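Local coordinates for putative glucarate dehydratase (Pseudomonas fluorescens, PDB 4IT1), which probably catalyses the magnesium-dependent dehydration of D-glucarate to 5-dehydro-4-deoxy-D-glucarate, as a member of the mandelate racemase/muconate lactonizing enzyme family, at residues Y174-V178 with Q431-K436. Sequence-based numbering, arbitrary orientation.
Sequences YAQHV and QMQRYK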
loop_
_atom_site.group_PDB
_atom_site.type_symbol
_atom_site.label_atom_id
_atom_site.label_comp_id
_atom_site.label_asym_id
_atom_site.label_seq_id
_atom_site.Cartn_x
_atom_site.Cartn_y
_atom_site.Cartn_z
ATOM N N TYR A 174 5.314 -5.049 40.725
ATOM C CA TYR A 174 5.161 -5.255 42.164
ATOM C C TYR A 174 4.412 -6.565 42.377
ATOM O O TYR A 174 3.751 -7.062 41.458
ATOM C CB TYR A 174 4.388 -4.101 42.828
ATOM C CG TYR A 174 5.112 -2.766 42.870
ATOM C CD1 TYR A 174 6.484 -2.691 43.129
ATOM C CD2 TYR A 174 4.414 -1.571 42.685
ATOM C CE1 TYR A 174 7.140 -1.467 43.173
ATOM C CE2 TYR A 174 5.062 -0.342 42.733
ATOM C CZ TYR A 174 6.424 -0.294 42.975
ATOM O OH TYR A 174 7.074 0.919 43.021
ATOM N N ALA A 175 4.504 -7.113 43.585
ATOM C CA ALA A 175 3.803 -8.345 43.934
ATOM C C ALA A 175 2.287 -8.180 43.811
ATOM O O ALA A 175 1.588 -9.090 43.370
ATOM C CB ALA A 175 4.184 -8.789 45.339
ATOM N N GLN A 176 1.789 -7.004 44.180
ATOM C CA GLN A 176 0.351 -6.747 44.195
ATOM C C GLN A 176 0.017 -5.273 43.990
ATOM O O GLN A 176 0.818 -4.388 44.314
ATOM C CB GLN A 176 -0.259 -7.219 45.522
ATOM C CG GLN A 176 0.443 -6.666 46.756
ATOM C CD GLN A 176 -0.344 -6.873 48.037
ATOM O OE1 GLN A 176 0.134 -7.523 48.967
ATOM N NE2 GLN A 176 -1.552 -6.313 48.097
ATOM N N HIS A 177 -1.176 -5.028 43.457
ATOM C CA HIS A 177 -1.779 -3.703 43.445
ATOM C C HIS A 177 -2.051 -3.224 44.873
ATOM O O HIS A 177 -2.542 -3.988 45.712
ATOM C CB HIS A 177 -3.091 -3.727 42.664
ATOM C CG HIS A 177 -2.917 -3.936 41.192
ATOM N ND1 HIS A 177 -2.414 -2.962 40.355
ATOM C CD2 HIS A 177 -3.197 -5.000 40.404
ATOM C CE1 HIS A 177 -2.385 -3.420 39.116
ATOM N NE2 HIS A 177 -2.855 -4.654 39.119
ATOM N N VAL A 178 -1.719 -1.963 45.140
ATOM C CA VAL A 178 -2.088 -1.295 46.389
ATOM C C VAL A 178 -3.607 -1.371 46.575
ATOM O O VAL A 178 -4.367 -1.208 45.607
ATOM C CB VAL A 178 -1.597 0.178 46.401
ATOM C CG1 VAL A 178 -2.511 1.086 45.575
ATOM C CG2 VAL A 178 -1.446 0.694 47.827
ATOM N N GLN A 431 -2.068 6.546 38.835
ATOM C CA GLN A 431 -1.948 5.275 39.529
ATOM C C GLN A 431 -0.647 5.189 40.307
ATOM O O GLN A 431 -0.657 4.791 41.467
ATOM C CB GLN A 431 -2.100 4.101 38.554
ATOM C CG GLN A 431 -2.201 2.729 39.217
ATOM C CD GLN A 431 -3.399 2.589 40.151
ATOM O OE1 GLN A 431 -4.473 3.154 39.917
ATOM N NE2 GLN A 431 -3.216 1.823 41.216
ATOM N N MET A 432 0.469 5.590 39.694
ATOM C CA MET A 432 1.748 5.579 40.415
ATOM C C MET A 432 1.734 6.521 41.621
ATOM O O MET A 432 2.469 6.295 42.593
ATOM C CB MET A 432 2.937 5.881 39.487
ATOM C CG MET A 432 4.315 5.808 40.147
ATOM S SD MET A 432 4.772 4.248 40.968
ATOM C CE MET A 432 5.347 3.303 39.574
ATOM N N GLN A 433 0.894 7.563 41.564
ATOM C CA GLN A 433 0.850 8.569 42.632
ATOM C C GLN A 433 0.320 7.991 43.952
ATOM O O GLN A 433 0.543 8.560 45.018
ATOM C CB GLN A 433 0.082 9.831 42.192
ATOM C CG GLN A 433 0.951 10.799 41.389
ATOM C CD GLN A 433 0.191 11.903 40.662
ATOM O OE1 GLN A 433 -1.035 11.998 40.719
ATOM N NE2 GLN A 433 0.936 12.743 39.950
ATOM N N ARG A 434 -0.342 6.838 43.874
ATOM C CA ARG A 434 -0.836 6.150 45.068
ATOM C C ARG A 434 0.276 5.454 45.853
ATOM O O ARG A 434 0.120 5.177 47.044
ATOM C CB ARG A 434 -1.959 5.184 44.712
ATOM C CG ARG A 434 -3.185 5.858 44.112
ATOM C CD ARG A 434 -3.857 4.931 43.123
ATOM N NE ARG A 434 -5.313 4.951 43.231
ATOM C CZ ARG A 434 -6.033 4.078 43.936
ATOM N NH1 ARG A 434 -5.441 3.099 44.614
ATOM N NH2 ARG A 434 -7.355 4.185 43.968
ATOM N N TYR A 435 1.404 5.199 45.197
ATOM C CA TYR A 435 2.560 4.577 45.858
ATOM C C TYR A 435 3.589 5.636 46.214
ATOM O O TYR A 435 4.218 5.580 47.273
ATOM C CB TYR A 435 3.231 3.534 44.951
ATOM C CG TYR A 435 2.327 2.439 44.424
ATOM C CD1 TYR A 435 1.462 2.673 43.351
ATOM C CD2 TYR A 435 2.360 1.154 44.978
ATOM C CE1 TYR A 435 0.641 1.670 42.859
ATOM C CE2 TYR A 435 1.539 0.144 44.493
ATOM C CZ TYR A 435 0.687 0.404 43.435
ATOM O OH TYR A 435 -0.121 -0.602 42.949
ATOM N N LYS A 436 3.787 6.581 45.297
ATOM C CA LYS A 436 4.756 7.649 45.493
ATOM C C LYS A 436 3.999 8.949 45.261
ATOM O O LYS A 436 3.752 9.327 44.113
ATOM C CB LYS A 436 5.944 7.507 44.531
ATOM C CG LYS A 436 6.484 6.087 44.378
ATOM C CD LYS A 436 7.739 6.026 43.517
ATOM C CE LYS A 436 7.964 4.611 42.995
ATOM N NZ LYS A 436 9.379 4.346 42.612
HETATM O O HOH W 1 -1.125 -0.470 40.768
#
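The loop that leaves strand 163-170 of the barrel sheet meets the last helix, 428-433, and the residues after it, chiefly by receiving the side chain of Tyr-435 between Tyr-174 and Val-178. The one direct hydrogen bond across the contact runs from Val-178 N to Tyr-435 OH, 3.0 Å long and nearly straight at 173°. With CG anti to its own carbonyl carbon (chi1 -55°), Tyr-435 sends its ring across to the loop. The ring behind that hydroxyl is gripped by carbon: Val-178 CB lies 3.7 Å from Tyr-435 CE2, while Tyr-174 CE2 sits over one ring face, offset toward the rim, 3.8 Å from Tyr-435 CD2. The two tyrosine rings pack obliquely, planes at 39° and centroids 5.3 Å apart. Here the loop runs from strand 163-170 to helix 193-207 of the modified TIM barrel characteristic of this family, so the contact ties a barrel loop to the last helix, away from the metal site. Water 1, in the plane of the His-177 ring at its edge, joins His-177 ND1 (2.8 Å) to Gln-431 NE2, from which it accepts; His-177 NE2 is meanwhile bonded to Asp-37 O. A phenylalanine in place of Tyr-435 would keep the ring packing but would probably leave Val-178 N without its acceptor. Val-178 CG1 also meets the guanidinium edge of Arg-434 at NH1, 3.7 Å away.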